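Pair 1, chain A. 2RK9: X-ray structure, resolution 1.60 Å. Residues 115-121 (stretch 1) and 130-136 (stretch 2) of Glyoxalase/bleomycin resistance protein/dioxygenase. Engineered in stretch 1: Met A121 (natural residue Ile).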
# COMPACT_ATOMS: atom_id res chain seq x y z
N ALA A 115 24.18 8.03 -4.67
CA ALA A 115 22.97 7.31 -5.09
C ALA A 115 21.81 8.30 -5.20
O ALA A 115 21.50 9.01 -4.24
CB ALA A 115 22.62 6.22 -4.11
N THR A 116 21.17 8.34 -6.36
CA THR A 116 20.07 9.27 -6.59
C THR A 116 18.76 8.58 -6.96
O THR A 116 18.74 7.55 -7.62
CB THR A 116 20.42 10.26 -7.72
OG1 THR A 116 21.68 10.88 -7.42
CG2 THR A 116 19.35 11.33 -7.84
N GLN A 117 17.66 9.19 -6.52
CA GLN A 117 16.33 8.69 -6.81
C GLN A 117 15.41 9.87 -7.10
O GLN A 117 15.28 10.78 -6.28
CB GLN A 117 15.80 7.88 -5.62
CG GLN A 117 14.38 7.37 -5.82
CD GLN A 117 13.88 6.58 -4.63
OE1 GLN A 117 14.18 5.39 -4.49
NE2 GLN A 117 13.11 7.23 -3.77
N LYS A 118 14.81 9.87 -8.28
CA LYS A 118 13.89 10.94 -8.63
C LYS A 118 12.52 10.55 -8.10
O LYS A 118 12.16 9.38 -8.12
CB LYS A 118 13.82 11.11 -10.15
CG LYS A 118 15.05 11.70 -10.79
CD LYS A 118 14.85 11.86 -12.29
CE LYS A 118 16.04 12.52 -12.94
NZ LYS A 118 15.80 12.76 -14.39
N GLN A 119 11.77 11.53 -7.61
CA GLN A 119 10.43 11.27 -7.10
C GLN A 119 9.56 12.50 -7.09
O GLN A 119 10.05 13.63 -7.08
CB GLN A 119 10.48 10.73 -5.67
CG GLN A 119 10.97 11.73 -4.62
CD GLN A 119 11.11 11.12 -3.22
OE1 GLN A 119 11.90 10.19 -3.01
NE2 GLN A 119 10.35 11.63 -2.27
N PHE A 120 8.26 12.26 -7.10
CA PHE A 120 7.27 13.31 -6.99
C PHE A 120 6.06 12.66 -6.34
O PHE A 120 5.94 11.44 -6.33
CB PHE A 120 6.93 13.93 -8.36
CG PHE A 120 6.01 13.12 -9.22
CD1 PHE A 120 4.63 13.31 -9.15
CD2 PHE A 120 6.51 12.23 -10.16
CE1 PHE A 120 3.76 12.63 -10.00
CE2 PHE A 120 5.65 11.54 -11.02
CZ PHE A 120 4.28 11.74 -10.94
N MSE A 121 5.20 13.47 -5.74
CA MSE A 121 4.03 12.92 -5.09
C MSE A 121 2.76 13.48 -5.69
O MSE A 121 2.70 14.64 -6.07
CB MSE A 121 4.04 13.22 -3.59
CG MSE A 121 5.08 12.43 -2.81
SE MSE A 121 5.07 12.91 -0.95
CE MSE A 121 3.40 12.08 -0.45
N PHE A 130 0.48 9.11 -3.44
CA PHE A 130 1.43 8.23 -4.11
C PHE A 130 2.75 8.96 -4.30
O PHE A 130 2.77 10.10 -4.78
CB PHE A 130 0.91 7.81 -5.49
CG PHE A 130 -0.11 6.70 -5.46
CD1 PHE A 130 0.22 5.44 -5.96
CD2 PHE A 130 -1.38 6.91 -4.96
CE1 PHE A 130 -0.72 4.41 -5.96
CE2 PHE A 130 -2.32 5.89 -4.96
CZ PHE A 130 -2.00 4.64 -5.46
N ARG A 131 3.84 8.32 -3.91
CA ARG A 131 5.16 8.91 -4.10
C ARG A 131 5.84 8.05 -5.15
O ARG A 131 6.35 6.97 -4.84
CB ARG A 131 5.98 8.88 -2.80
CG ARG A 131 7.34 9.55 -2.92
CD ARG A 131 8.35 8.90 -2.01
NE ARG A 131 7.95 8.88 -0.60
CZ ARG A 131 8.18 9.86 0.26
NH1 ARG A 131 8.82 10.96 -0.14
NH2 ARG A 131 7.81 9.75 1.53
N PHE A 132 5.82 8.50 -6.40
CA PHE A 132 6.43 7.75 -7.48
C PHE A 132 7.94 7.96 -7.43
O PHE A 132 8.41 9.08 -7.26
CB PHE A 132 5.85 8.20 -8.82
CG PHE A 132 4.42 7.79 -9.01
CD1 PHE A 132 4.09 6.45 -9.18
CD2 PHE A 132 3.39 8.73 -8.98
CE1 PHE A 132 2.76 6.05 -9.30
CE2 PHE A 132 2.06 8.34 -9.10
CZ PHE A 132 1.75 7.00 -9.26
N CYS A 133 8.69 6.87 -7.56
CA CYS A 133 10.14 6.92 -7.48
C CYS A 133 10.83 6.15 -8.59
O CYS A 133 10.36 5.09 -9.01
CB CYS A 133 10.63 6.32 -6.16
SG CYS A 133 9.89 6.95 -4.65
N GLN A 134 11.96 6.69 -9.05
CA GLN A 134 12.75 6.02 -10.07
C GLN A 134 14.21 6.09 -9.62
O GLN A 134 14.73 7.18 -9.38
CB GLN A 134 12.64 6.71 -11.42
CG GLN A 134 13.31 5.91 -12.53
CD GLN A 134 13.69 6.76 -13.72
OE1 GLN A 134 12.89 7.53 -14.23
NE2 GLN A 134 14.94 6.61 -14.17
N ASP A 135 14.86 4.94 -9.49
CA ASP A 135 16.26 4.92 -9.09
C ASP A 135 17.14 5.26 -10.27
O ASP A 135 16.72 5.18 -11.43
CB ASP A 135 16.63 3.54 -8.56
CG ASP A 135 15.96 3.21 -7.25
OD1 ASP A 135 14.72 3.13 -7.23
OD2 ASP A 135 16.68 3.05 -6.25
N ILE A 136 18.39 5.63 -9.98
CA ILE A 136 19.36 5.97 -11.01
C ILE A 136 18.95 7.25 -11.71
O ILE A 136 18.80 7.20 -12.96
CB ILE A 136 19.52 4.84 -12.07
CG1 ILE A 136 19.70 3.47 -11.40
CG2 ILE A 136 20.70 5.12 -12.96
CD1 ILE A 136 21.01 3.27 -10.68
O HOH W 1 19.07 4.59 -6.39

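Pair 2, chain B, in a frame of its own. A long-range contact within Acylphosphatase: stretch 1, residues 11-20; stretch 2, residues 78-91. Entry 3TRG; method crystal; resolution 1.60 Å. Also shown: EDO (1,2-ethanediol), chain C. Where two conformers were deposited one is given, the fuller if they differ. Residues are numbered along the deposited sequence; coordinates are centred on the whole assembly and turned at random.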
# COMPACT_ATOMS: atom_id res chain seq x y z
N GLU B 11 -0.63 -15.80 -0.33
CA GLU B 11 -0.58 -14.40 -0.75
C GLU B 11 -1.89 -13.92 -1.35
O GLU B 11 -2.67 -14.71 -1.90
CB GLU B 11 0.58 -14.18 -1.73
CG GLU B 11 1.93 -14.57 -1.15
CD GLU B 11 3.07 -14.49 -2.15
OE1 GLU B 11 2.85 -14.05 -3.29
OE2 GLU B 11 4.19 -14.88 -1.77
N THR B 12 -2.14 -12.63 -1.23
CA THR B 12 -3.28 -12.02 -1.90
C THR B 12 -2.94 -10.58 -2.24
O THR B 12 -1.81 -10.14 -2.05
CB THR B 12 -4.56 -12.09 -1.04
OG1 THR B 12 -5.70 -11.75 -1.83
CG2 THR B 12 -4.45 -11.15 0.16
N CYS B 13 -3.92 -9.84 -2.75
CA CYS B 13 -3.71 -8.44 -3.09
C CYS B 13 -4.83 -7.59 -2.51
O CYS B 13 -5.97 -8.05 -2.39
CB CYS B 13 -3.68 -8.24 -4.61
SG CYS B 13 -2.31 -9.01 -5.48
N ILE B 14 -4.50 -6.34 -2.17
CA ILE B 14 -5.51 -5.38 -1.75
C ILE B 14 -5.35 -4.07 -2.54
O ILE B 14 -4.27 -3.78 -3.06
CB ILE B 14 -5.44 -5.07 -0.23
CG1 ILE B 14 -4.12 -4.38 0.13
CG2 ILE B 14 -5.65 -6.35 0.59
CD1 ILE B 14 -4.11 -3.78 1.54
N HIS B 15 -6.44 -3.31 -2.61
CA HIS B 15 -6.43 -1.98 -3.19
C HIS B 15 -6.81 -1.01 -2.07
O HIS B 15 -7.70 -1.29 -1.27
CB HIS B 15 -7.44 -1.90 -4.33
CG HIS B 15 -7.57 -0.53 -4.93
ND1 HIS B 15 -8.63 0.31 -4.64
CD2 HIS B 15 -6.79 0.14 -5.81
CE1 HIS B 15 -8.49 1.44 -5.32
NE2 HIS B 15 -7.38 1.36 -6.04
N VAL B 16 -6.12 0.13 -2.01
CA VAL B 16 -6.29 1.07 -0.90
C VAL B 16 -6.37 2.50 -1.40
O VAL B 16 -5.67 2.88 -2.34
CB VAL B 16 -5.11 1.01 0.07
CG1 VAL B 16 -5.46 1.69 1.40
CG2 VAL B 16 -4.67 -0.44 0.30
N THR B 17 -7.23 3.30 -0.76
CA THR B 17 -7.14 4.75 -0.86
C THR B 17 -6.92 5.33 0.54
O THR B 17 -7.50 4.86 1.52
CB THR B 17 -8.37 5.40 -1.52
OG1 THR B 17 -9.56 4.97 -0.85
CG2 THR B 17 -8.45 5.02 -2.99
N VAL B 18 -6.06 6.34 0.61
CA VAL B 18 -5.70 6.97 1.87
C VAL B 18 -5.98 8.46 1.76
O VAL B 18 -5.45 9.13 0.88
CB VAL B 18 -4.21 6.74 2.20
CG1 VAL B 18 -3.86 7.39 3.54
CG2 VAL B 18 -3.89 5.25 2.23
N SER B 19 -6.81 8.97 2.66
CA SER B 19 -7.19 10.38 2.62
C SER B 19 -6.57 11.16 3.76
O SER B 19 -6.19 10.59 4.78
CB SER B 19 -8.71 10.52 2.66
OG SER B 19 -9.24 10.10 3.91
N GLY B 20 -6.50 12.48 3.58
CA GLY B 20 -5.99 13.37 4.61
C GLY B 20 -4.95 14.32 4.06
O GLY B 20 -4.96 14.66 2.88
N ALA B 78 -0.84 13.48 7.83
CA ALA B 78 -1.98 13.48 8.74
C ALA B 78 -3.14 12.74 8.09
O ALA B 78 -4.01 13.36 7.46
CB ALA B 78 -2.38 14.90 9.11
N VAL B 79 -3.15 11.42 8.25
CA VAL B 79 -4.11 10.56 7.58
C VAL B 79 -5.46 10.58 8.29
O VAL B 79 -5.54 10.40 9.50
CB VAL B 79 -3.59 9.10 7.51
CG1 VAL B 79 -4.66 8.16 6.99
CG2 VAL B 79 -2.33 9.04 6.64
N SER B 80 -6.52 10.80 7.52
CA SER B 80 -7.88 10.87 8.06
C SER B 80 -8.67 9.59 7.84
O SER B 80 -9.63 9.31 8.57
CB SER B 80 -8.63 12.06 7.46
OG SER B 80 -8.77 11.90 6.06
N ASN B 81 -8.30 8.82 6.83
CA ASN B 81 -8.97 7.55 6.57
C ASN B 81 -8.13 6.62 5.72
O ASN B 81 -7.35 7.07 4.88
CB ASN B 81 -10.32 7.78 5.88
CG ASN B 81 -11.16 6.52 5.83
OD1 ASN B 81 -11.33 5.83 6.84
ND2 ASN B 81 -11.69 6.21 4.65
N VAL B 82 -8.29 5.32 5.95
CA VAL B 82 -7.69 4.29 5.13
C VAL B 82 -8.81 3.35 4.72
O VAL B 82 -9.48 2.75 5.57
CB VAL B 82 -6.61 3.51 5.88
CG1 VAL B 82 -6.04 2.41 5.00
CG2 VAL B 82 -5.51 4.45 6.36
N ASN B 83 -9.02 3.23 3.41
CA ASN B 83 -10.11 2.42 2.89
C ASN B 83 -9.51 1.35 2.00
O ASN B 83 -8.91 1.67 0.98
CB ASN B 83 -11.07 3.30 2.10
CG ASN B 83 -12.25 2.54 1.56
OD1 ASN B 83 -12.61 1.48 2.07
ND2 ASN B 83 -12.87 3.09 0.52
N TRP B 84 -9.63 0.09 2.40
CA TRP B 84 -9.03 -0.98 1.62
C TRP B 84 -10.00 -2.11 1.32
O TRP B 84 -10.97 -2.32 2.05
CB TRP B 84 -7.75 -1.52 2.28
CG TRP B 84 -7.94 -2.26 3.58
CD1 TRP B 84 -7.90 -1.74 4.84
CD2 TRP B 84 -8.14 -3.67 3.74
NE1 TRP B 84 -8.09 -2.73 5.78
CE2 TRP B 84 -8.24 -3.93 5.13
CE3 TRP B 84 -8.26 -4.74 2.85
CZ2 TRP B 84 -8.44 -5.21 5.64
CZ3 TRP B 84 -8.47 -6.01 3.36
CH2 TRP B 84 -8.56 -6.24 4.74
N GLU B 85 -9.75 -2.82 0.23
CA GLU B 85 -10.46 -4.07 0.00
C GLU B 85 -9.54 -5.06 -0.68
O GLU B 85 -8.62 -4.69 -1.41
CB GLU B 85 -11.72 -3.84 -0.84
CG GLU B 85 -11.48 -3.62 -2.32
CD GLU B 85 -12.73 -3.19 -3.05
OE1 GLU B 85 -13.48 -4.07 -3.53
OE2 GLU B 85 -12.97 -1.97 -3.14
N GLU B 86 -9.78 -6.34 -0.42
CA GLU B 86 -9.06 -7.38 -1.12
C GLU B 86 -9.56 -7.41 -2.56
O GLU B 86 -10.74 -7.17 -2.82
CB GLU B 86 -9.30 -8.73 -0.44
CG GLU B 86 -8.47 -9.85 -0.99
CD GLU B 86 -8.72 -11.16 -0.27
OE1 GLU B 86 -9.69 -11.24 0.51
OE2 GLU B 86 -7.94 -12.11 -0.49
N ILE B 87 -8.65 -7.70 -3.49
CA ILE B 87 -8.99 -7.70 -4.91
C ILE B 87 -8.57 -8.99 -5.62
O ILE B 87 -7.83 -9.81 -5.07
CB ILE B 87 -8.36 -6.49 -5.65
CG1 ILE B 87 -6.84 -6.50 -5.51
CG2 ILE B 87 -8.95 -5.16 -5.12
CD1 ILE B 87 -6.14 -5.42 -6.35
N VAL B 88 -9.05 -9.15 -6.85
CA VAL B 88 -8.55 -10.19 -7.74
C VAL B 88 -7.03 -10.04 -7.84
O VAL B 88 -6.52 -8.94 -8.08
CB VAL B 88 -9.17 -10.04 -9.14
CG1 VAL B 88 -8.54 -11.02 -10.13
CG2 VAL B 88 -10.69 -10.22 -9.06
N VAL B 89 -6.31 -11.15 -7.66
CA VAL B 89 -4.86 -11.09 -7.62
C VAL B 89 -4.25 -10.59 -8.93
O VAL B 89 -4.70 -10.95 -10.02
CB VAL B 89 -4.26 -12.46 -7.21
CG1 VAL B 89 -2.79 -12.55 -7.59
CG2 VAL B 89 -4.46 -12.68 -5.71
N GLU B 90 -3.25 -9.72 -8.79
CA GLU B 90 -2.48 -9.20 -9.91
C GLU B 90 -1.01 -9.55 -9.67
O GLU B 90 -0.55 -9.58 -8.52
CB GLU B 90 -2.66 -7.68 -10.03
CG GLU B 90 -4.11 -7.25 -10.22
CD GLU B 90 -4.31 -5.74 -10.19
OE1 GLU B 90 -3.32 -4.99 -10.09
OE2 GLU B 90 -5.47 -5.29 -10.27
N ASP B 91 -0.26 -9.80 -10.74
CA ASP B 91 1.13 -10.21 -10.62
C ASP B 91 2.08 -9.02 -10.74
O ASP B 91 2.04 -8.30 -11.74
CB ASP B 91 1.47 -11.26 -11.68
CG ASP B 91 2.83 -11.90 -11.48
OD1 ASP B 91 3.30 -11.96 -10.32
OD2 ASP B 91 3.44 -12.34 -12.48
C1 EDO C . -10.91 0.18 -1.72
O1 EDO C . -10.76 -0.27 -3.07
C2 EDO C . -10.23 1.53 -1.57
O2 EDO C . -10.91 2.52 -2.35
O HOH W 2 -9.78 6.93 2.12
O HOH W 3 -12.12 5.35 -1.56

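The sharpest difference lies where Phe A120 and Phe A132 of pair 1 are replaced by Thr B17 and Asn B83 of pair 2. In pair 1 the two rings fill the face of the sheet with hydrocarbon: Phe A120 CZ lies 3.7 Å from Phe A132 CD2, with the ring planes inclined at 42°, and both residues are buried. In pair 2 the same positions carry short polar groups that reach solvent and bind it. Water 3 lies 2.7 Å from Thr B17 OG1 and accepts a hydrogen bond from Asn B83 ND2 at 3.2 Å.

Beneath this contrast the backbones are nearly the same. Fourteen residues superpose with an RMSD of 0.6 Å, and in each pair two antiparallel strands alternate between hydrogen-bonded and non-hydrogen-bonded positions. Phe A120 N donates to Phe A132 O at 3.2 Å, and Phe A132 N to Phe A120 O at 2.9 Å; Thr B17 N and Asn B83 O, and Asn B83 N and Thr B17 O, form the matching bonds, both 2.9 Å long. Because these bonds use only main-chain atoms, they tolerate very different side chains.

One step along the same face, Lys A118 and Gln A134 match His B15 and Glu B85. Polar side chains suit this place in both pairs, because their ends can find polar partners away from the strand backbone. The extended lysine leads away from its neighbour strand, its NZ bonded elsewhere in the structure. In pair 2, ethanediol, probably from the crystallisation liquor, links the two side chains: His B15 ND1 donates to EDO O1 at 2.7 Å, and EDO O1 donates to Glu B85 OE2 at 2.8 Å.

The other face reverses the chemistry. Gln A119 and Cys A133 match Val B16 and Trp B84, while Met A121 and Arg A131 match Val B18 and Val B82. Pair 2 uses branched, strand-favouring valines that interlock: Val B16 CG1 is 3.7 Å from Val B82 CG1, and Val B16 CG2 is 3.8 Å from Trp B84 CB. Where pair 2 has valines, pair 1 has the longer, more flexible chains of Gln A119, Met A121 and Arg A131, while the small Cys A133 stands where pair 2 has the large Trp B84. The engineered Met A121, a selenomethionine, places SE over one face of the Arg A131 guanidinium, and its CG lies 3.7 Å from Arg A131 CG, so the arginine contributes its aliphatic stem as well as its flat head. Gln A119 OE1 accepts a hydrogen bond from Gln A117 NE2 at 3.3 Å, giving an amide on this face a polar partner within its own strand.

At the next pair along, Gln A117 and Asp A135 correspond to Ile B14 and Glu B86. Ile B14 packs CG2 against Trp B84 CE3 at 3.8 Å, whereas Gln A117 brings NE2 to 3.3 Å from Cys A133 SG. The carboxylate of Glu B86 reaches across the strands instead, its OE2 accepting a 2.6 Å hydrogen bond from Thr B12 OG1.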